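Side-chain contacts in sulfurtransferase (PDB 1E0C), which probably transfers sulfur from thiosulfate to cyanide, as a rhodanese built from two rhodanese-like domains and related in fold to the phosphatases: residues R206-T209 with D210-G213; D29-S32 with A33-A37. One frame throughout, in Å; residues are numbered along the deposited sequence.

Contact 1 of 2, residues R206-T209 with D210-G213; sequences RIRT and DIAG
At the start of the type I turn that runs from Arg208 to Ile211, the Arg208 guanidinium takes the carboxylate of Asp210 side-on, one nitrogen to each oxygen. Arg208 NE lies 2.7 Å from Asp210 OD1 in a nearly straight bond within the guanidinium plane; Arg208 NH2 lies 2.9 Å from Asp210 OD2 and meets its syn lone pair. The two flat groups are turned 41° apart, so the salt bridge is twisted. Both side chains start from the same setting: CG stands between the backbone N and the carbonyl carbon in Arg208 (chi1 59°) and in Asp210 (chi1 63°), and a bend at chi3 brings the arginine's NE round to the acid. Alongside the arginine's aliphatic part, Ile211 CB rests 3.8 Å from Arg208 CG. Ile211 CG2 touches Ile207 CG2 at 4.1 Å. Ile211 N closes the turn on Arg208 O at 3.3 Å, and a water joins Thr209 O to Ala212 N at the first turn of the helix. Asp210 OD2 also forms a salt bridge with Arg214, and Arg208 NH1 a hydrogen bond with Ala197 O. The turn thus leads from strand 206-207, paired antiparallel with 199-200, into helix 211-217, with Ile207 and Ile211 both against Ile242 of helix 235-245.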
ATOM      1  N   ARG A 206       9.773  -8.397  -6.820  1.00  9.57           N
ATOM      2  CA  ARG A 206      10.133  -6.980  -6.825  1.00 11.10           C
ATOM      3  C   ARG A 206       9.242  -6.275  -7.865  1.00 11.96           C
ATOM      4  O   ARG A 206       8.650  -6.939  -8.716  1.00 13.87           O
ATOM      5  CB  ARG A 206      11.592  -6.771  -7.219  1.00 12.31           C
ATOM      6  CG  ARG A 206      12.605  -7.206  -6.150  1.00  8.46           C
ATOM      7  CD  ARG A 206      14.013  -6.963  -6.697  1.00 11.56           C
ATOM      8  NE  ARG A 206      15.050  -7.287  -5.730  1.00  9.28           N
ATOM      9  CZ  ARG A 206      15.373  -8.493  -5.299  1.00  9.43           C
ATOM     10  NH1 ARG A 206      14.761  -9.594  -5.701  1.00 11.02           N
ATOM     11  NH2 ARG A 206      16.370  -8.594  -4.407  1.00 14.97           N
ATOM     12  N   ILE A 207       9.193  -4.965  -7.754  1.00  8.68           N
ATOM     13  CA  ILE A 207       8.472  -4.150  -8.748  1.00 11.41           C
ATOM     14  C   ILE A 207       9.230  -4.272 -10.071  1.00 15.55           C
ATOM     15  O   ILE A 207      10.463  -4.235 -10.042  1.00 13.32           O
ATOM     16  CB  ILE A 207       8.432  -2.688  -8.293  1.00 12.51           C
ATOM     17  CG1 ILE A 207       7.556  -2.555  -7.035  1.00  9.25           C
ATOM     18  CG2 ILE A 207       7.903  -1.775  -9.390  1.00 13.57           C
ATOM     19  CD1 ILE A 207       7.905  -1.347  -6.192  1.00 11.72           C
ATOM     20  N   ARG A 208       8.534  -4.555 -11.165  1.00 10.92           N
ATOM     21  CA  ARG A 208       9.236  -4.716 -12.450  1.00 10.25           C
ATOM     22  C   ARG A 208      10.030  -3.473 -12.787  1.00  9.67           C
ATOM     23  O   ARG A 208       9.625  -2.345 -12.516  1.00  9.43           O
ATOM     24  CB  ARG A 208       8.237  -5.045 -13.557  1.00 10.09           C
ATOM     25  CG  ARG A 208       7.163  -3.969 -13.724  1.00  7.43           C
ATOM     26  CD  ARG A 208       6.015  -4.548 -14.555  1.00 10.63           C
ATOM     27  NE  ARG A 208       6.459  -4.854 -15.914  1.00 13.99           N
ATOM     28  CZ  ARG A 208       5.692  -5.441 -16.825  1.00 12.78           C
ATOM     29  NH1 ARG A 208       4.470  -5.840 -16.508  1.00 11.94           N
ATOM     30  NH2 ARG A 208       6.138  -5.627 -18.065  1.00 10.51           N
ATOM     31  N   THR A 209      11.228  -3.645 -13.378  1.00  9.48           N
ATOM     32  CA  THR A 209      12.073  -2.475 -13.590  1.00 12.53           C
ATOM     33  C   THR A 209      11.584  -1.581 -14.725  1.00 10.76           C
ATOM     34  O   THR A 209      11.977  -0.408 -14.767  1.00 12.26           O
ATOM     35  CB  THR A 209      13.539  -2.877 -13.861  1.00 23.20           C
ATOM     36  OG1 THR A 209      13.561  -3.746 -14.997  1.00 18.16           O
ATOM     37  CG2 THR A 209      14.099  -3.610 -12.647  1.00 25.81           C
ATOM     38  N   ASP A 210      10.725  -2.111 -15.573  1.00 13.20           N
ATOM     39  CA  ASP A 210      10.181  -1.376 -16.713  1.00 12.65           C
ATOM     40  C   ASP A 210       8.826  -0.770 -16.385  1.00 17.04           C
ATOM     41  O   ASP A 210       8.080  -0.374 -17.280  1.00 10.98           O
ATOM     42  CB  ASP A 210      10.022  -2.321 -17.916  1.00 10.18           C
ATOM     43  CG  ASP A 210       9.038  -3.447 -17.695  1.00 17.65           C
ATOM     44  OD1 ASP A 210       8.984  -4.039 -16.585  1.00 13.11           O
ATOM     45  OD2 ASP A 210       8.286  -3.783 -18.648  1.00 13.60           O
ATOM     46  N   ILE A 211       8.512  -0.658 -15.096  1.00 12.03           N
ATOM     47  CA  ILE A 211       7.186  -0.202 -14.683  1.00  8.56           C
ATOM     48  C   ILE A 211       6.802   1.152 -15.245  1.00  8.68           C
ATOM     49  O   ILE A 211       5.647   1.343 -15.643  1.00 10.65           O
ATOM     50  CB  ILE A 211       7.091  -0.203 -13.144  1.00 10.33           C
ATOM     51  CG1 ILE A 211       5.661   0.093 -12.676  1.00  6.91           C
ATOM     52  CG2 ILE A 211       8.072   0.782 -12.533  1.00 10.99           C
ATOM     53  CD1 ILE A 211       4.686  -1.019 -13.042  1.00 11.61           C
ATOM     54  N   ALA A 212       7.711   2.126 -15.271  1.00  8.38           N
ATOM     55  CA  ALA A 212       7.352   3.459 -15.750  1.00 10.54           C
ATOM     56  C   ALA A 212       6.791   3.432 -17.166  1.00 11.03           C
ATOM     57  O   ALA A 212       5.734   4.018 -17.427  1.00 10.52           O
ATOM     58  CB  ALA A 212       8.514   4.422 -15.634  1.00 10.21           C
ATOM     59  N   GLY A 213       7.500   2.787 -18.082  1.00 10.76           N
ATOM     60  CA  GLY A 213       7.043   2.663 -19.465  1.00 16.23           C
ATOM     61  C   GLY A 213       5.669   2.020 -19.562  1.00 13.29           C
ATOM     62  O   GLY A 213       4.837   2.386 -20.400  1.00 11.39           O
TER
HETATM   63  O   HOH W   1      10.693   1.862 -15.134  1.00 16.58           O

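Contact 2 of 2, residues D29-S32 with A33-A37; sequences DLTS and AARYA
Ser32 caps helix 33-38: its OG accepts the amide of Arg35, Arg35 N to Ser32 OG 3.1 Å, while Ser32 O receives Tyr36 N at 2.8 Å with the donor almost in line with the C=O bond. Side chain and main chain of one residue thus take up two amides of the first helical turn. The hydroxyl can do this because chi1 of 63° sets OG between the backbone N and the carbonyl carbon.

Just before the cap, Asp29 OD1 is gripped twice by Thr31. Thr31 N lies 2.9 Å from Asp29 OD1, on the anti side and well out of the carboxylate plane, and forms an Asx turn; Thr31 OG1 donates to the syn lone pair of Asp29 OD1 at 2.7 Å. Asp29 OD2 has a weak hydrogen bond with Tyr87 OH, and also sits at the edge of the Tyr36 ring, 3.4 Å from Tyr36 CD1 and in the ring plane, with carboxylate and ring nearly perpendicular (88°). With an alanine at Asp29, the buried Thr31 N and OG1 would probably lose their shared acceptor, the hydroxyl would be free to turn and a gap would open beside Tyr36 CD1.

Thr31 OG1 also lies 3.4 Å from Arg35 CB, against the aliphatic base of that arginine. Further out, Arg35 NH2 donates to Gly39 O, and Tyr36 OH bonds to Ala44 O. The Tyr36 ring stacks on His40, and Arg35 packs on Leu117 and Leu121 of helix 116-122. The whole forms the passage from strand 25-29, which lies between 83-87 and 45-46 in the parallel sheet, into helix 33-38, with Thr31 against Tyr87 at the end of strand 83-87.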
ATOM      1  N   ASP A  29       6.122  -5.846   9.383  1.00  8.01           N
ATOM      2  CA  ASP A  29       5.842  -7.070   8.646  1.00 10.18           C
ATOM      3  C   ASP A  29       4.333  -7.237   8.499  1.00 16.96           C
ATOM      4  O   ASP A  29       3.621  -7.298   9.500  1.00 13.23           O
ATOM      5  CB  ASP A  29       6.439  -8.233   9.441  1.00  9.07           C
ATOM      6  CG  ASP A  29       6.118  -9.623   8.991  1.00 12.48           C
ATOM      7  OD1 ASP A  29       4.941  -9.947   8.752  1.00 12.13           O
ATOM      8  OD2 ASP A  29       7.049 -10.476   8.946  1.00 12.37           O
ATOM      9  N   LEU A  30       3.839  -7.280   7.265  1.00  9.16           N
ATOM     10  CA  LEU A  30       2.405  -7.517   7.062  1.00  7.82           C
ATOM     11  C   LEU A  30       2.202  -8.801   6.272  1.00 12.08           C
ATOM     12  O   LEU A  30       1.546  -8.839   5.230  1.00 11.00           O
ATOM     13  CB  LEU A  30       1.757  -6.318   6.359  1.00 10.97           C
ATOM     14  CG  LEU A  30       1.863  -4.976   7.088  1.00 12.27           C
ATOM     15  CD1 LEU A  30       2.793  -4.027   6.351  1.00 10.03           C
ATOM     16  CD2 LEU A  30       0.480  -4.353   7.276  1.00 14.35           C
ATOM     17  N   THR A  31       2.827  -9.875   6.752  1.00 11.24           N
ATOM     18  CA  THR A  31       2.721 -11.187   6.119  1.00  8.09           C
ATOM     19  C   THR A  31       1.499 -11.918   6.661  1.00 17.32           C
ATOM     20  O   THR A  31       0.375 -11.678   6.219  1.00 15.29           O
ATOM     21  CB  THR A  31       3.984 -12.039   6.308  1.00 22.62           C
ATOM     22  OG1 THR A  31       4.225 -12.320   7.697  1.00 11.93           O
ATOM     23  CG2 THR A  31       5.206 -11.338   5.733  1.00 14.46           C
ATOM     24  N   SER A  32       1.703 -12.785   7.644  1.00 13.08           N
ATOM     25  CA  SER A  32       0.582 -13.425   8.339  1.00 11.74           C
ATOM     26  C   SER A  32       1.074 -13.921   9.698  1.00 12.32           C
ATOM     27  O   SER A  32       2.284 -14.016   9.905  1.00 11.04           O
ATOM     28  CB  SER A  32       0.031 -14.614   7.545  1.00 14.49           C
ATOM     29  OG  SER A  32       1.033 -15.609   7.414  1.00 15.07           O
ATOM     30  N   ALA A  33       0.148 -14.213  10.612  1.00 16.17           N
ATOM     31  CA  ALA A  33       0.578 -14.704  11.927  1.00 14.43           C
ATOM     32  C   ALA A  33       1.492 -15.913  11.767  1.00 14.43           C
ATOM     33  O   ALA A  33       2.537 -15.987  12.413  1.00 14.83           O
ATOM     34  CB  ALA A  33      -0.633 -15.044  12.786  1.00 18.81           C
ATOM     35  N   ALA A  34       1.143 -16.826  10.869  1.00 12.91           N
ATOM     36  CA  ALA A  34       1.903 -18.037  10.633  1.00 19.27           C
ATOM     37  C   ALA A  34       3.276 -17.754  10.033  1.00 17.91           C
ATOM     38  O   ALA A  34       4.265 -18.348  10.445  1.00 15.24           O
ATOM     39  CB  ALA A  34       1.139 -18.982   9.707  1.00 15.08           C
ATOM     40  N   ARG A  35       3.318 -16.882   9.025  1.00 14.80           N
ATOM     41  CA  ARG A  35       4.583 -16.564   8.365  1.00 12.15           C
ATOM     42  C   ARG A  35       5.502 -15.815   9.328  1.00  9.39           C
ATOM     43  O   ARG A  35       6.715 -16.007   9.321  1.00 14.67           O
ATOM     44  CB  ARG A  35       4.321 -15.687   7.130  1.00 12.07           C
ATOM     45  CG  ARG A  35       5.578 -15.301   6.361  1.00 10.55           C
ATOM     46  CD  ARG A  35       6.327 -16.550   5.897  1.00 17.44           C
ATOM     47  NE  ARG A  35       7.516 -16.768   6.723  1.00 11.47           N
ATOM     48  CZ  ARG A  35       8.524 -17.568   6.395  1.00 23.82           C
ATOM     49  NH1 ARG A  35       8.488 -18.239   5.252  1.00 17.30           N
ATOM     50  NH2 ARG A  35       9.574 -17.687   7.201  1.00 16.99           N
ATOM     51  N   TYR A  36       4.918 -14.895  10.092  1.00  8.57           N
ATOM     52  CA  TYR A  36       5.695 -14.114  11.055  1.00  9.30           C
ATOM     53  C   TYR A  36       6.311 -15.019  12.125  1.00  9.77           C
ATOM     54  O   TYR A  36       7.474 -14.841  12.485  1.00 12.18           O
ATOM     55  CB  TYR A  36       4.816 -13.066  11.731  1.00 11.91           C
ATOM     56  CG  TYR A  36       5.555 -12.168  12.696  1.00 11.73           C
ATOM     57  CD1 TYR A  36       6.373 -11.149  12.230  1.00 10.12           C
ATOM     58  CD2 TYR A  36       5.424 -12.343  14.072  1.00 11.83           C
ATOM     59  CE1 TYR A  36       7.027 -10.301  13.100  1.00 11.40           C
ATOM     60  CE2 TYR A  36       6.093 -11.501  14.948  1.00 11.25           C
ATOM     61  CZ  TYR A  36       6.892 -10.496  14.466  1.00 12.98           C
ATOM     62  OH  TYR A  36       7.551  -9.639  15.320  1.00  9.67           O
ATOM     63  N   ALA A  37       5.551 -16.005  12.578  1.00 11.64           N
ATOM     64  CA  ALA A  37       6.044 -16.942  13.587  1.00 11.71           C
ATOM     65  C   ALA A  37       7.071 -17.898  13.001  1.00 15.16           C
ATOM     66  O   ALA A  37       8.076 -18.224  13.639  1.00 15.15           O
ATOM     67  CB  ALA A  37       4.884 -17.726  14.192  1.00 12.68           C
TER

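Overall arrangement
From the N terminus, the chain meets contact 2 first, in the rhodanese-like domain of the first half, where strand 25-29 of its parallel sheet passes into helix 33-38. Contact 1 follows in the second rhodanese-like domain, where the short strand 206-207 leads into helix 211-217. Each closes only a tight local turn at the start of a helix; they stand in series, without nesting or crossing. Their centres are 26 Å apart and their nearest atoms about 14 Å, so they do not touch. A link between the halves does start from segment 206-209: Arg206, which takes no part in the local contact, forms salt bridges with Glu12 and Glu123 of the N-terminal half.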